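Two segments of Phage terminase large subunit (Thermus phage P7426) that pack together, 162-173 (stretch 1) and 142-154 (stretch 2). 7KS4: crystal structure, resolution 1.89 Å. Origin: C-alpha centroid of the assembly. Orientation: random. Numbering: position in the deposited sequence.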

ATOM      1  N   SER A 162      16.202   7.757  -0.866  1.00 39.19           N
ATOM      2  CA  SER A 162      16.196   8.964  -1.686  1.00 42.73           C
ATOM      3  C   SER A 162      14.935   9.057  -2.535  1.00 43.93           C
ATOM      4  O   SER A 162      14.420  10.156  -2.773  1.00 45.18           O
ATOM      5  CB  SER A 162      17.436   8.994  -2.578  1.00 46.18           C
ATOM      6  OG  SER A 162      17.500   7.842  -3.398  1.00 48.00           O
ATOM      7  N   VAL A 163      14.433   7.923  -3.024  1.00 44.00           N
ATOM      8  CA  VAL A 163      13.170   7.948  -3.757  1.00 44.81           C
ATOM      9  C   VAL A 163      12.077   8.552  -2.885  1.00 42.90           C
ATOM     10  O   VAL A 163      11.308   9.412  -3.333  1.00 41.73           O
ATOM     11  CB  VAL A 163      12.805   6.534  -4.248  1.00 46.70           C
ATOM     12  CG1 VAL A 163      11.483   6.548  -5.008  1.00 48.41           C
ATOM     13  CG2 VAL A 163      13.911   5.978  -5.147  1.00 49.17           C
ATOM     14  N   TRP A 164      12.013   8.145  -1.616  1.00 41.46           N
ATOM     15  CA  TRP A 164      11.033   8.730  -0.709  1.00 39.18           C
ATOM     16  C   TRP A 164      11.334  10.204  -0.451  1.00 40.26           C
ATOM     17  O   TRP A 164      10.501  11.079  -0.712  1.00 41.46           O
ATOM     18  CB  TRP A 164      10.997   7.954   0.614  1.00 37.01           C
ATOM     19  CG  TRP A 164      10.209   8.685   1.652  1.00 35.87           C
ATOM     20  CD1 TRP A 164      10.704   9.473   2.648  1.00 35.38           C
ATOM     21  CD2 TRP A 164       8.781   8.739   1.769  1.00 35.56           C
ATOM     22  NE1 TRP A 164       9.678  10.004   3.385  1.00 35.86           N
ATOM     23  CE2 TRP A 164       8.485   9.568   2.866  1.00 35.18           C
ATOM     24  CE3 TRP A 164       7.724   8.166   1.052  1.00 34.81           C
ATOM     25  CZ2 TRP A 164       7.181   9.835   3.268  1.00 35.12           C
ATOM     26  CZ3 TRP A 164       6.435   8.431   1.451  1.00 34.93           C
ATOM     27  CH2 TRP A 164       6.170   9.257   2.551  1.00 34.85           C
ATOM     28  N   SER A 165      12.537  10.500   0.057  1.00 39.32           N
ATOM     29  CA  SER A 165      12.810  11.844   0.564  1.00 38.28           C
ATOM     30  C   SER A 165      12.706  12.891  -0.536  1.00 39.96           C
ATOM     31  O   SER A 165      12.225  14.005  -0.302  1.00 40.99           O
ATOM     32  CB  SER A 165      14.197  11.897   1.211  1.00 39.36           C
ATOM     33  OG  SER A 165      15.213  11.643   0.261  1.00 41.62           O
ATOM     34  N   GLU A 166      13.161  12.560  -1.741  1.00 43.91           N
ATOM     35  CA  GLU A 166      13.277  13.543  -2.807  1.00 48.04           C
ATOM     36  C   GLU A 166      12.129  13.493  -3.808  1.00 48.15           C
ATOM     37  O   GLU A 166      11.685  14.543  -4.281  1.00 51.01           O
ATOM     38  CB  GLU A 166      14.611  13.348  -3.537  1.00 51.66           C
ATOM     39  CG  GLU A 166      15.831  13.499  -2.618  1.00 55.12           C
ATOM     40  CD  GLU A 166      17.143  13.172  -3.311  1.00 60.83           C
ATOM     41  OE1 GLU A 166      17.120  12.855  -4.519  1.00 63.37           O
ATOM     42  OE2 GLU A 166      18.201  13.237  -2.646  1.00 63.39           O
ATOM     43  N   ALA A 167      11.619  12.305  -4.130  1.00 41.49           N
ATOM     44  CA  ALA A 167      10.689  12.160  -5.243  1.00 44.04           C
ATOM     45  C   ALA A 167       9.244  11.912  -4.830  1.00 45.31           C
ATOM     46  O   ALA A 167       8.354  12.062  -5.674  1.00 46.69           O
ATOM     47  CB  ALA A 167      11.143  11.018  -6.162  1.00 43.67           C
ATOM     48  N   ILE A 168       8.979  11.541  -3.574  1.00 44.04           N
ATOM     49  CA  ILE A 168       7.619  11.198  -3.160  1.00 42.79           C
ATOM     50  C   ILE A 168       7.140  12.142  -2.063  1.00 42.47           C
ATOM     51  O   ILE A 168       6.123  12.824  -2.226  1.00 42.00           O
ATOM     52  CB  ILE A 168       7.547   9.729  -2.708  1.00 43.04           C
ATOM     53  CG1 ILE A 168       7.884   8.818  -3.885  1.00 44.37           C
ATOM     54  CG2 ILE A 168       6.160   9.381  -2.166  1.00 41.69           C
ATOM     55  CD1 ILE A 168       8.418   7.489  -3.462  1.00 45.95           C
ATOM     56  N   GLU A 169       7.871  12.210  -0.954  1.00 44.18           N
ATOM     57  CA  GLU A 169       7.398  12.991   0.187  1.00 44.73           C
ATOM     58  C   GLU A 169       7.097  14.448  -0.148  1.00 46.94           C
ATOM     59  O   GLU A 169       6.084  14.966   0.352  1.00 49.28           O
ATOM     60  CB  GLU A 169       8.420  12.908   1.325  1.00 43.88           C
ATOM     61  CG  GLU A 169       7.932  13.486   2.659  1.00 44.59           C
ATOM     62  CD  GLU A 169       8.092  15.000   2.746  1.00 48.10           C
ATOM     63  OE1 GLU A 169       8.927  15.559   1.999  1.00 49.60           O
ATOM     64  OE2 GLU A 169       7.379  15.634   3.556  1.00 49.56           O
ATOM     65  N   PRO A 170       7.906  15.162  -0.939  1.00 47.13           N
ATOM     66  CA  PRO A 170       7.595  16.582  -1.176  1.00 49.63           C
ATOM     67  C   PRO A 170       6.237  16.798  -1.817  1.00 52.97           C
ATOM     68  O   PRO A 170       5.491  17.684  -1.386  1.00 51.74           O
ATOM     69  CB  PRO A 170       8.742  17.048  -2.088  1.00 50.85           C
ATOM     70  CG  PRO A 170       9.851  16.054  -1.853  1.00 48.81           C
ATOM     71  CD  PRO A 170       9.155  14.752  -1.604  1.00 46.57           C
ATOM     72  N   THR A 171       5.892  16.002  -2.831  1.00 69.38           N
ATOM     73  CA  THR A 171       4.610  16.170  -3.507  1.00 73.76           C
ATOM     74  C   THR A 171       3.446  15.842  -2.579  1.00 67.39           C
ATOM     75  O   THR A 171       2.415  16.522  -2.605  1.00 72.28           O
ATOM     76  CB  THR A 171       4.557  15.288  -4.754  1.00 77.81           C
ATOM     77  OG1 THR A 171       4.509  13.911  -4.366  1.00 75.33           O
ATOM     78  CG2 THR A 171       5.776  15.522  -5.637  1.00 82.34           C
ATOM     79  N   LEU A 172       3.589  14.800  -1.760  1.00 48.70           N
ATOM     80  CA  LEU A 172       2.538  14.441  -0.813  1.00 41.10           C
ATOM     81  C   LEU A 172       2.223  15.588   0.132  1.00 46.40           C
ATOM     82  O   LEU A 172       1.057  15.932   0.341  1.00 41.13           O
ATOM     83  CB  LEU A 172       2.956  13.226   0.004  1.00 36.31           C
ATOM     84  CG  LEU A 172       2.568  11.816  -0.395  1.00 33.55           C
ATOM     85  CD1 LEU A 172       2.918  10.951   0.804  1.00 31.45           C
ATOM     86  CD2 LEU A 172       1.103  11.668  -0.776  1.00 31.58           C
ATOM     87  N   SER A 173       3.253  16.168   0.752  1.00 63.50           N
ATOM     88  CA  SER A 173       3.026  17.202   1.754  1.00 72.37           C
ATOM     89  C   SER A 173       2.224  18.369   1.190  1.00 74.84           C
ATOM     90  O   SER A 173       1.546  19.076   1.945  1.00 77.48           O
ATOM     91  CB  SER A 173       4.363  17.692   2.301  1.00 77.40           C
ATOM     92  OG  SER A 173       5.156  16.595   2.715  1.00 76.86           O
TER
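Stretch 2 142-154: NLRGATLDFVILD

A helix and a strand that lie close together in sequence can pack without a hydrogen bond between them, through apolar side chains and through side chains set against backbone, and these two segments of the phage terminase large subunit illustrate the principle well. Stretch 1 is helical throughout, with a wider pi-type turn from Val163 to Ile168 and a kink where the N atoms of Pro170 and Thr171 lack a bond to the preceding turn. Stretch 2 begins as an irregular, largely extended loop, with a cis peptide bond before Ala146, and becomes a strand at Phe150-Leu153. The strand runs nearly antiparallel to the helix: the angle between their directions is 154° (signed crossing angle -154°), with a closest axial approach of 9.4 Å. The backbones draw nearer beside the loop, where Thr171 CA and Thr147 CA are 5.3 Å apart, against 8.9 Å between Trp164 CA and Leu153 CA.

Apolar contacts dominate the 540 Å² buried between the stretches. In the strand, alternation directs Val151 and Leu153 toward the helix, whereas Phe150 points away. Val151 CG1 is a shared contact point: it lies 3.6 Å from Leu172 CD1, 3.8 Å from Ile168 CG2 and, near the plane of the indole at its edge, 4.5 Å from Trp164 CZ3. Leu153 meets the preceding part of the helix, with CD2 at 4.0 Å from Trp164 CE3 and CD1 at 4.3 Å from Ile168 CD1. The CA-to-CB bonds of Trp164, Ile168 and Leu172 point sideways, but the ends of these side chains come nearer to stretch 2. At the start of the loop, Leu143 extends the apolar contact, its CD1 lying 3.8 Å from Val163 CG1 and 4.3 Å from Ala167 CB.

The second kind of contact sets side chains against backbone. Thr171 points toward the loop, placing its CB 3.1 Å from Ala146 O and its CG2 3.8 Å from Gly145 O. Its hydroxyl is engaged within the helix, where Thr171 OG1 donates to Ile168 O at 2.9 Å; the 3.4 Å approach of Thr171 OG1 to Ala146 O has too poor an angle for a hydrogen bond. Leu172 CD2 lies 3.7 Å from Leu148 O and 4.0 Å from Phe150 N, as well as 4.1 Å from Leu148 CB.

Gly145 answers a backbone demand: its angles (79°/-167°) would jam a CB against the preceding carbonyl oxygen. No hydrogen bond joins the two stretches; they meet through apolar side chains and through Thr171 and Leu172 packed against the backbone. Ala146 N is buried with no partner in the model.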

ATOM      1  N   ASN A 142      11.496   8.252 -14.742  1.00 82.63           N
ATOM      2  CA  ASN A 142      10.049   8.381 -14.849  1.00 81.16           C
ATOM      3  C   ASN A 142       9.397   8.872 -13.560  1.00 76.97           C
ATOM      4  O   ASN A 142       8.165   8.882 -13.470  1.00 77.06           O
ATOM      5  CB  ASN A 142       9.435   7.044 -15.269  1.00 82.35           C
ATOM      6  CG  ASN A 142       9.690   6.723 -16.729  1.00 87.34           C
ATOM      7  OD1 ASN A 142       9.834   7.622 -17.557  1.00 90.34           O
ATOM      8  ND2 ASN A 142       9.748   5.437 -17.051  1.00 88.34           N
ATOM      9  N   LEU A 143      10.182   9.273 -12.565  1.00 74.55           N
ATOM     10  CA  LEU A 143       9.655   9.892 -11.350  1.00 73.54           C
ATOM     11  C   LEU A 143       9.755  11.405 -11.533  1.00 81.71           C
ATOM     12  O   LEU A 143      10.726  12.043 -11.124  1.00 79.16           O
ATOM     13  CB  LEU A 143      10.408   9.407 -10.116  1.00 66.49           C
ATOM     14  CG  LEU A 143      10.299   7.907  -9.824  1.00 62.22           C
ATOM     15  CD1 LEU A 143      11.130   7.544  -8.611  1.00 58.03           C
ATOM     16  CD2 LEU A 143       8.849   7.484  -9.622  1.00 61.24           C
ATOM     17  N   ARG A 144       8.741  11.971 -12.182  1.00 90.27           N
ATOM     18  CA  ARG A 144       8.611  13.410 -12.357  1.00 97.83           C
ATOM     19  C   ARG A 144       7.158  13.775 -12.090  1.00100.96           C
ATOM     20  O   ARG A 144       6.251  12.978 -12.340  1.00102.73           O
ATOM     21  CB  ARG A 144       9.047  13.854 -13.767  1.00103.30           C
ATOM     22  CG  ARG A 144      10.286  13.124 -14.281  1.00102.79           C
ATOM     23  CD  ARG A 144      10.984  13.850 -15.433  1.00104.89           C
ATOM     24  NE  ARG A 144      10.140  13.988 -16.620  1.00108.11           N
ATOM     25  CZ  ARG A 144       9.741  15.141 -17.154  1.00110.50           C
ATOM     26  NH1 ARG A 144      10.104  16.301 -16.629  1.00110.54           N
ATOM     27  NH2 ARG A 144       8.977  15.133 -18.238  1.00114.25           N
ATOM     28  N   GLY A 145       6.942  14.978 -11.569  1.00101.40           N
ATOM     29  CA  GLY A 145       5.650  15.298 -10.989  1.00100.15           C
ATOM     30  C   GLY A 145       5.639  14.665  -9.612  1.00 92.30           C
ATOM     31  O   GLY A 145       6.706  14.274  -9.139  1.00 92.24           O
ATOM     32  N   ALA A 146       4.492  14.557  -8.944  1.00 83.08           N
ATOM     33  CA  ALA A 146       3.212  15.113  -9.364  1.00 80.41           C
ATOM     34  C   ALA A 146       2.391  15.275  -8.089  1.00 73.13           C
ATOM     35  O   ALA A 146       2.685  14.626  -7.089  1.00 72.56           O
ATOM     36  CB  ALA A 146       2.507  14.205 -10.360  1.00 82.35           C
ATOM     37  N   THR A 147       1.368  16.125  -8.105  1.00 70.19           N
ATOM     38  CA  THR A 147       0.599  16.411  -6.894  1.00 64.06           C
ATOM     39  C   THR A 147      -0.227  15.188  -6.526  1.00 59.06           C
ATOM     40  O   THR A 147      -1.306  14.962  -7.082  1.00 59.73           O
ATOM     41  CB  THR A 147      -0.301  17.626  -7.089  1.00 70.34           C
ATOM     42  OG1 THR A 147      -0.978  17.529  -8.348  1.00 75.17           O
ATOM     43  CG2 THR A 147       0.510  18.911  -7.026  1.00 72.02           C
ATOM     44  N   LEU A 148       0.268  14.418  -5.559  1.00 52.06           N
ATOM     45  CA  LEU A 148      -0.347  13.165  -5.142  1.00 49.75           C
ATOM     46  C   LEU A 148      -1.208  13.361  -3.905  1.00 49.71           C
ATOM     47  O   LEU A 148      -0.805  14.022  -2.945  1.00 47.62           O
ATOM     48  CB  LEU A 148       0.720  12.111  -4.841  1.00 45.66           C
ATOM     49  CG  LEU A 148       1.522  11.588  -6.029  1.00 46.25           C
ATOM     50  CD1 LEU A 148       2.525  10.570  -5.552  1.00 42.43           C
ATOM     51  CD2 LEU A 148       0.622  10.978  -7.092  1.00 49.90           C
ATOM     52  N   ASP A 149      -2.392  12.762  -3.930  1.00 34.88           N
ATOM     53  CA  ASP A 149      -3.203  12.649  -2.733  1.00 35.95           C
ATOM     54  C   ASP A 149      -2.879  11.401  -1.929  1.00 34.04           C
ATOM     55  O   ASP A 149      -3.168  11.358  -0.728  1.00 33.32           O
ATOM     56  CB  ASP A 149      -4.680  12.649  -3.114  1.00 38.57           C
ATOM     57  CG  ASP A 149      -5.050  13.867  -3.908  1.00 41.98           C
ATOM     58  OD1 ASP A 149      -5.114  14.949  -3.292  1.00 44.68           O
ATOM     59  OD2 ASP A 149      -5.224  13.754  -5.142  1.00 42.30           O
ATOM     60  N   PHE A 150      -2.296  10.385  -2.559  1.00 30.50           N
ATOM     61  CA  PHE A 150      -1.934   9.180  -1.831  1.00 29.69           C
ATOM     62  C   PHE A 150      -0.842   8.452  -2.596  1.00 29.76           C
ATOM     63  O   PHE A 150      -0.699   8.604  -3.811  1.00 29.34           O
ATOM     64  CB  PHE A 150      -3.145   8.264  -1.604  1.00 30.22           C
ATOM     65  CG  PHE A 150      -3.728   7.675  -2.868  1.00 31.37           C
ATOM     66  CD1 PHE A 150      -3.431   6.366  -3.240  1.00 31.60           C
ATOM     67  CD2 PHE A 150      -4.591   8.411  -3.666  1.00 33.39           C
ATOM     68  CE1 PHE A 150      -3.971   5.804  -4.392  1.00 32.72           C
ATOM     69  CE2 PHE A 150      -5.148   7.847  -4.826  1.00 34.92           C
ATOM     70  CZ  PHE A 150      -4.832   6.543  -5.184  1.00 34.07           C
ATOM     71  N   VAL A 151      -0.078   7.646  -1.866  1.00 28.54           N
ATOM     72  CA  VAL A 151       0.977   6.848  -2.477  1.00 30.13           C
ATOM     73  C   VAL A 151       1.099   5.550  -1.703  1.00 28.29           C
ATOM     74  O   VAL A 151       0.929   5.521  -0.480  1.00 26.43           O
ATOM     75  CB  VAL A 151       2.325   7.599  -2.517  1.00 32.79           C
ATOM     76  CG1 VAL A 151       2.817   7.902  -1.106  1.00 32.06           C
ATOM     77  CG2 VAL A 151       3.353   6.794  -3.280  1.00 34.31           C
ATOM     78  N   ILE A 152       1.370   4.472  -2.432  1.00 28.05           N
ATOM     79  CA  ILE A 152       1.673   3.172  -1.851  1.00 29.55           C
ATOM     80  C   ILE A 152       3.096   2.814  -2.239  1.00 30.00           C
ATOM     81  O   ILE A 152       3.444   2.843  -3.426  1.00 31.57           O
ATOM     82  CB  ILE A 152       0.690   2.093  -2.340  1.00 29.72           C
ATOM     83  CG1 ILE A 152      -0.738   2.468  -1.947  1.00 29.71           C
ATOM     84  CG2 ILE A 152       1.083   0.723  -1.778  1.00 29.87           C
ATOM     85  CD1 ILE A 152      -1.803   1.897  -2.883  1.00 30.40           C
ATOM     86  N   LEU A 153       3.918   2.488  -1.241  1.00 30.02           N
ATOM     87  CA  LEU A 153       5.263   1.972  -1.468  1.00 32.14           C
ATOM     88  C   LEU A 153       5.227   0.487  -1.152  1.00 32.18           C
ATOM     89  O   LEU A 153       5.007   0.099   0.000  1.00 32.38           O
ATOM     90  CB  LEU A 153       6.311   2.683  -0.611  1.00 32.22           C
ATOM     91  CG  LEU A 153       6.836   4.016  -1.141  1.00 34.13           C
ATOM     92  CD1 LEU A 153       5.769   5.081  -1.080  1.00 34.73           C
ATOM     93  CD2 LEU A 153       8.075   4.448  -0.362  1.00 34.69           C
ATOM     94  N   ASP A 154       5.430  -0.335  -2.175  1.00 32.94           N
ATOM     95  CA  ASP A 154       5.443  -1.783  -2.029  1.00 34.38           C
ATOM     96  C   ASP A 154       6.887  -2.259  -1.949  1.00 33.40           C
ATOM     97  O   ASP A 154       7.759  -1.738  -2.649  1.00 32.35           O
ATOM     98  CB  ASP A 154       4.725  -2.450  -3.200  1.00 37.79           C
ATOM     99  CG  ASP A 154       4.464  -3.926  -2.966  1.00 40.70           C
ATOM    100  OD1 ASP A 154       4.385  -4.351  -1.795  1.00 40.18           O
ATOM    101  OD2 ASP A 154       4.325  -4.658  -3.961  1.00 44.21           O
TER